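Local coordinates for protein short chain dehydrogenase/reductase (Acinetobacter baumannii, PDB 4IUY) that probably catalyses NAD(P)-dependent oxidation or reduction, as a Rossmann-fold short-chain dehydrogenase/reductase, at residues D24-S36 with A44-A58. Numbering follows the deposited sequence.
Sequences DVKDKYILITGAS and AELFAKEGANIVICA
Tyr29 to Ile32 pair in parallel register with Asn53 to Ile56, a textbook case of the Rossmann beta-alpha-beta unit: strand 29-32, helix 38-49 and strand 53-58 follow one another in the chain, and the helix crosses over one face of the sheet. The strand directions differ by 19°. Backbone bonds alternate between them, Asn53 N giving to Lys28 O, Ile30 N to Asn53 O, Val55 N to Ile30 O, Ile32 N to Val55 O and Cys57 N to Ile32 O. Past the ladder, in the glycine-containing turn where this family commonly binds its dinucleotide, Ala35 N, rather than Gly34 N, makes the bond to Cys57 O, at 3.0 Å. At the other end, the type II turn from Val25 to Lys28 meets the Schellman motif that closes helix 38-49, with Gly51 as its C-prime residue; Asp27 N donates to Gly51 O in a nearly straight bond of 2.9 Å, approaching from above the carbonyl plane. One water also joins Gly51 O to Asp27 OD1.

Apolar contacts fill the helix side. Ile30 crosses Phe47 at about a right angle, its CG1 lying 3.7 Å from Phe47 CD1, while CG2 lies over one face of the Phe47 ring, displaced toward its rim. Val25 CG2 settles against Glu50 CB at 3.6 Å, and the CD1 end of Ile32 meets Ala44 CA at 3.5 Å. On the opposite face of the sheet from Ile30 and Ile32, Leu31 CD1 meets Val55 CG1 at 3.5 Å.

On the face of Leu31 and Val55, Asn53 packs against the Tyr29 ring. OD1 accepts from Gln78 N, and ND2 gives a weak bond to Asp27 O besides meeting a water shared with Asp27 OD1. The amide lies 34° from the ring plane, and Asn53 CB makes a CH-pi contact 3.5 Å from the Tyr29 ring centroid.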
loop_
_atom_site.group_PDB
_atom_site.type_symbol
_atom_site.label_atom_id
_atom_site.label_comp_id
_atom_site.label_asym_id
_atom_site.label_seq_id
_atom_site.Cartn_x
_atom_site.Cartn_y
_atom_site.Cartn_z
ATOM N N ASP D 24 -12.406 19.412 20.755
ATOM C CA ASP D 24 -12.700 19.381 22.183
ATOM C C ASP D 24 -12.655 17.987 22.818
ATOM O O ASP D 24 -13.313 17.053 22.345
ATOM C CB ASP D 24 -14.068 20.020 22.434
ATOM C CG ASP D 24 -14.454 20.007 23.892
ATOM O OD1 ASP D 24 -13.715 20.611 24.695
ATOM O OD2 ASP D 24 -15.508 19.437 24.230
ATOM N N VAL D 25 -11.894 17.863 23.907
ATOM C CA VAL D 25 -11.860 16.620 24.676
ATOM C C VAL D 25 -12.138 16.908 26.149
ATOM O O VAL D 25 -11.970 16.033 27.010
ATOM C CB VAL D 25 -10.515 15.857 24.517
ATOM C CG1 VAL D 25 -10.309 15.468 23.029
ATOM C CG2 VAL D 25 -9.348 16.670 25.021
ATOM N N LYS D 26 -12.603 18.119 26.439
ATOM C CA LYS D 26 -12.904 18.460 27.831
ATOM C C LYS D 26 -13.903 17.486 28.466
ATOM O O LYS D 26 -14.913 17.160 27.869
ATOM C CB LYS D 26 -13.431 19.886 27.961
ATOM C CG LYS D 26 -13.454 20.338 29.404
ATOM C CD LYS D 26 -13.762 21.813 29.558
ATOM C CE LYS D 26 -13.672 22.233 31.023
ATOM N NZ LYS D 26 -14.760 21.615 31.850
ATOM N N ASP D 27 -13.552 16.998 29.655
ATOM C CA ASP D 27 -14.366 16.096 30.486
ATOM C C ASP D 27 -14.468 14.654 29.994
ATOM O O ASP D 27 -15.087 13.812 30.640
ATOM C CB ASP D 27 -15.768 16.669 30.722
ATOM C CG ASP D 27 -15.733 18.000 31.431
ATOM O OD1 ASP D 27 -14.982 18.138 32.425
ATOM O OD2 ASP D 27 -16.440 18.919 30.972
ATOM N N LYS D 28 -13.873 14.368 28.845
ATOM C CA LYS D 28 -13.813 12.992 28.360
ATOM C C LYS D 28 -12.917 12.196 29.301
ATOM O O LYS D 28 -12.146 12.772 30.084
ATOM C CB LYS D 28 -13.258 12.931 26.930
ATOM C CG LYS D 28 -14.169 13.521 25.858
ATOM C CD LYS D 28 -13.540 13.386 24.456
ATOM C CE LYS D 28 -14.358 14.062 23.350
ATOM N NZ LYS D 28 -15.721 13.453 23.136
ATOM N N TYR D 29 -13.048 10.879 29.260
ATOM C CA TYR D 29 -12.100 10.029 29.945
ATOM C C TYR D 29 -11.226 9.325 28.917
ATOM O O TYR D 29 -11.725 8.634 28.011
ATOM C CB TYR D 29 -12.808 9.043 30.886
ATOM C CG TYR D 29 -13.233 9.650 32.223
ATOM C CD1 TYR D 29 -12.456 9.464 33.366
ATOM C CD2 TYR D 29 -14.417 10.369 32.355
ATOM C CE1 TYR D 29 -12.827 9.995 34.593
ATOM C CE2 TYR D 29 -14.812 10.901 33.598
ATOM C CZ TYR D 29 -14.003 10.713 34.715
ATOM O OH TYR D 29 -14.348 11.238 35.964
ATOM N N ILE D 30 -9.923 9.548 29.036
ATOM C CA ILE D 30 -8.944 8.956 28.147
ATOM C C ILE D 30 -8.193 7.808 28.833
ATOM O O ILE D 30 -7.541 8.011 29.857
ATOM C CB ILE D 30 -7.901 9.993 27.709
ATOM C CG1 ILE D 30 -8.568 11.323 27.332
ATOM C CG2 ILE D 30 -7.067 9.427 26.541
ATOM C CD1 ILE D 30 -9.519 11.243 26.140
ATOM N N LEU D 31 -8.290 6.600 28.282
ATOM C CA LEU D 31 -7.548 5.464 28.825
ATOM C C LEU D 31 -6.248 5.281 28.046
ATOM O O LEU D 31 -6.264 5.127 26.834
ATOM C CB LEU D 31 -8.375 4.180 28.792
ATOM C CG LEU D 31 -7.695 2.871 29.225
ATOM C CD1 LEU D 31 -6.999 3.016 30.578
ATOM C CD2 LEU D 31 -8.733 1.759 29.327
ATOM N N ILE D 32 -5.129 5.338 28.752
ATOM C CA ILE D 32 -3.812 5.270 28.142
ATOM C C ILE D 32 -3.038 4.098 28.702
ATOM O O ILE D 32 -2.723 4.089 29.889
ATOM C CB ILE D 32 -3.017 6.560 28.414
ATOM C CG1 ILE D 32 -3.833 7.766 27.945
ATOM C CG2 ILE D 32 -1.637 6.528 27.722
ATOM C CD1 ILE D 32 -3.285 9.089 28.420
ATOM N N THR D 33 -2.762 3.100 27.859
ATOM C CA THR D 33 -1.905 1.991 28.270
ATOM C C THR D 33 -0.442 2.351 28.013
ATOM O O THR D 33 -0.134 3.215 27.191
ATOM C CB THR D 33 -2.246 0.712 27.498
ATOM O OG1 THR D 33 -1.897 0.896 26.113
ATOM C CG2 THR D 33 -3.746 0.382 27.615
ATOM N N GLY D 34 0.467 1.637 28.657
ATOM C CA GLY D 34 1.875 1.932 28.505
ATOM C C GLY D 34 2.208 3.343 28.974
ATOM O O GLY D 34 3.085 3.992 28.419
ATOM N N ALA D 35 1.510 3.817 30.002
ATOM C CA ALA D 35 1.627 5.208 30.432
ATOM C C ALA D 35 2.974 5.560 31.058
ATOM O O ALA D 35 3.302 6.735 31.205
ATOM C CB ALA D 35 0.515 5.563 31.387
ATOM N N SER D 36 3.770 4.554 31.398
ATOM C CA SER D 36 4.993 4.837 32.129
ATOM C C SER D 36 6.163 5.295 31.259
ATOM O O SER D 36 7.119 5.858 31.786
ATOM C CB SER D 36 5.405 3.633 32.973
ATOM O OG SER D 36 5.691 2.531 32.138
ATOM N N ALA D 44 -0.598 11.567 28.354
ATOM C CA ALA D 44 -1.410 11.851 29.521
ATOM C C ALA D 44 -1.491 13.338 29.786
ATOM O O ALA D 44 -2.568 13.885 30.004
ATOM C CB ALA D 44 -0.850 11.147 30.765
ATOM N N GLU D 45 -0.341 13.987 29.714
ATOM C CA GLU D 45 -0.274 15.395 30.031
ATOM C C GLU D 45 -0.978 16.232 28.976
ATOM O O GLU D 45 -1.635 17.217 29.303
ATOM C CB GLU D 45 1.173 15.799 30.206
ATOM C CG GLU D 45 1.355 17.113 30.858
ATOM C CD GLU D 45 2.559 17.133 31.735
ATOM O OE1 GLU D 45 3.184 16.067 31.926
ATOM O OE2 GLU D 45 2.925 18.237 32.173
ATOM N N LEU D 46 -0.860 15.816 27.721
ATOM C CA LEU D 46 -1.543 16.476 26.619
ATOM C C LEU D 46 -3.073 16.493 26.816
ATOM O O LEU D 46 -3.696 17.551 26.732
ATOM C CB LEU D 46 -1.194 15.799 25.283
ATOM C CG LEU D 46 -2.092 16.237 24.115
ATOM C CD1 LEU D 46 -1.840 17.700 23.786
ATOM C CD2 LEU D 46 -1.894 15.380 22.890
ATOM N N PHE D 47 -3.688 15.338 27.072
ATOM C CA PHE D 47 -5.146 15.312 27.239
ATOM C C PHE D 47 -5.598 16.038 28.529
ATOM O O PHE D 47 -6.617 16.723 28.532
ATOM C CB PHE D 47 -5.700 13.879 27.133
ATOM C CG PHE D 47 -5.813 13.385 25.697
ATOM C CD1 PHE D 47 -6.961 13.623 24.957
ATOM C CD2 PHE D 47 -4.746 12.751 25.073
ATOM C CE1 PHE D 47 -7.064 13.205 23.639
ATOM C CE2 PHE D 47 -4.838 12.329 23.749
ATOM C CZ PHE D 47 -5.998 12.562 23.026
ATOM N N ALA D 48 -4.805 15.941 29.591
ATOM C CA ALA D 48 -5.110 16.658 30.836
ATOM C C ALA D 48 -5.068 18.171 30.612
ATOM O O ALA D 48 -5.953 18.890 31.045
ATOM C CB ALA D 48 -4.128 16.262 31.943
ATOM N N LYS D 49 -4.053 18.635 29.888
ATOM C CA LYS D 49 -3.941 20.047 29.557
ATOM C C LYS D 49 -5.158 20.508 28.753
ATOM O O LYS D 49 -5.617 21.634 28.911
ATOM C CB LYS D 49 -2.650 20.270 28.781
ATOM C CG LYS D 49 -2.055 21.658 28.810
ATOM C CD LYS D 49 -1.060 21.752 27.676
ATOM C CE LYS D 49 -0.188 20.473 27.631
ATOM N NZ LYS D 49 0.560 20.302 26.349
ATOM N N GLU D 50 -5.707 19.618 27.931
ATOM C CA GLU D 50 -6.902 19.938 27.151
ATOM C C GLU D 50 -8.207 19.714 27.949
ATOM O O GLU D 50 -9.295 19.677 27.370
ATOM C CB GLU D 50 -6.930 19.148 25.830
ATOM C CG GLU D 50 -5.811 19.544 24.870
ATOM C CD GLU D 50 -5.865 21.024 24.549
ATOM O OE1 GLU D 50 -6.970 21.509 24.228
ATOM O OE2 GLU D 50 -4.825 21.714 24.679
ATOM N N GLY D 51 -8.084 19.531 29.269
ATOM C CA GLY D 51 -9.241 19.441 30.155
ATOM C C GLY D 51 -9.908 18.075 30.220
ATOM O O GLY D 51 -11.017 17.954 30.705
ATOM N N ALA D 52 -9.237 17.042 29.727
ATOM C CA ALA D 52 -9.783 15.685 29.749
ATOM C C ALA D 52 -9.328 14.933 30.999
ATOM O O ALA D 52 -8.219 15.151 31.506
ATOM C CB ALA D 52 -9.362 14.906 28.478
ATOM N N ASN D 53 -10.180 14.030 31.470
ATOM C CA ASN D 53 -9.831 13.161 32.580
ATOM C C ASN D 53 -8.959 11.980 32.145
ATOM O O ASN D 53 -9.075 11.489 31.039
ATOM C CB ASN D 53 -11.103 12.674 33.288
ATOM C CG ASN D 53 -11.960 13.824 33.774
ATOM O OD1 ASN D 53 -11.541 14.609 34.630
ATOM N ND2 ASN D 53 -13.160 13.940 33.227
ATOM N N ILE D 54 -8.114 11.502 33.044
ATOM C CA ILE D 54 -7.031 10.603 32.670
ATOM C C ILE D 54 -7.101 9.256 33.396
ATOM O O ILE D 54 -7.191 9.208 34.618
ATOM C CB ILE D 54 -5.656 11.280 32.994
ATOM C CG1 ILE D 54 -5.501 12.561 32.182
ATOM C CG2 ILE D 54 -4.507 10.359 32.696
ATOM C CD1 ILE D 54 -5.616 12.312 30.682
ATOM N N VAL D 55 -7.090 8.166 32.637
ATOM C CA VAL D 55 -6.871 6.838 33.221
ATOM C C VAL D 55 -5.563 6.247 32.687
ATOM O O VAL D 55 -5.419 5.983 31.488
ATOM C CB VAL D 55 -8.016 5.856 32.925
ATOM C CG1 VAL D 55 -7.733 4.517 33.635
ATOM C CG2 VAL D 55 -9.341 6.431 33.386
ATOM N N ILE D 56 -4.590 6.069 33.560
ATOM C CA ILE D 56 -3.294 5.592 33.104
ATOM C C ILE D 56 -2.959 4.254 33.722
ATOM O O ILE D 56 -3.258 3.995 34.900
ATOM C CB ILE D 56 -2.183 6.598 33.420
ATOM C CG1 ILE D 56 -2.352 7.174 34.822
ATOM C CG2 ILE D 56 -2.203 7.738 32.406
ATOM C CD1 ILE D 56 -1.243 8.089 35.217
ATOM N N CYS D 57 -2.389 3.366 32.918
ATOM C CA CYS D 57 -1.872 2.140 33.503
ATOM C C CYS D 57 -0.529 1.697 32.965
ATOM O O CYS D 57 -0.108 2.115 31.885
ATOM C CB CYS D 57 -2.915 1.013 33.493
ATOM S SG CYS D 57 -3.952 0.863 32.086
ATOM N N ALA D 58 0.169 0.916 33.788
ATOM C CA ALA D 58 1.478 0.360 33.460
ATOM C C ALA D 58 1.715 -0.824 34.404
ATOM O O ALA D 58 0.926 -1.035 35.327
ATOM C CB ALA D 58 2.558 1.424 33.639
HETATM O O HOH W 1 -10.568 20.334 24.834
HETATM O O HOH W 2 -14.815 16.117 34.123
HETATM O O HOH W 3 -12.203 19.042 32.910
#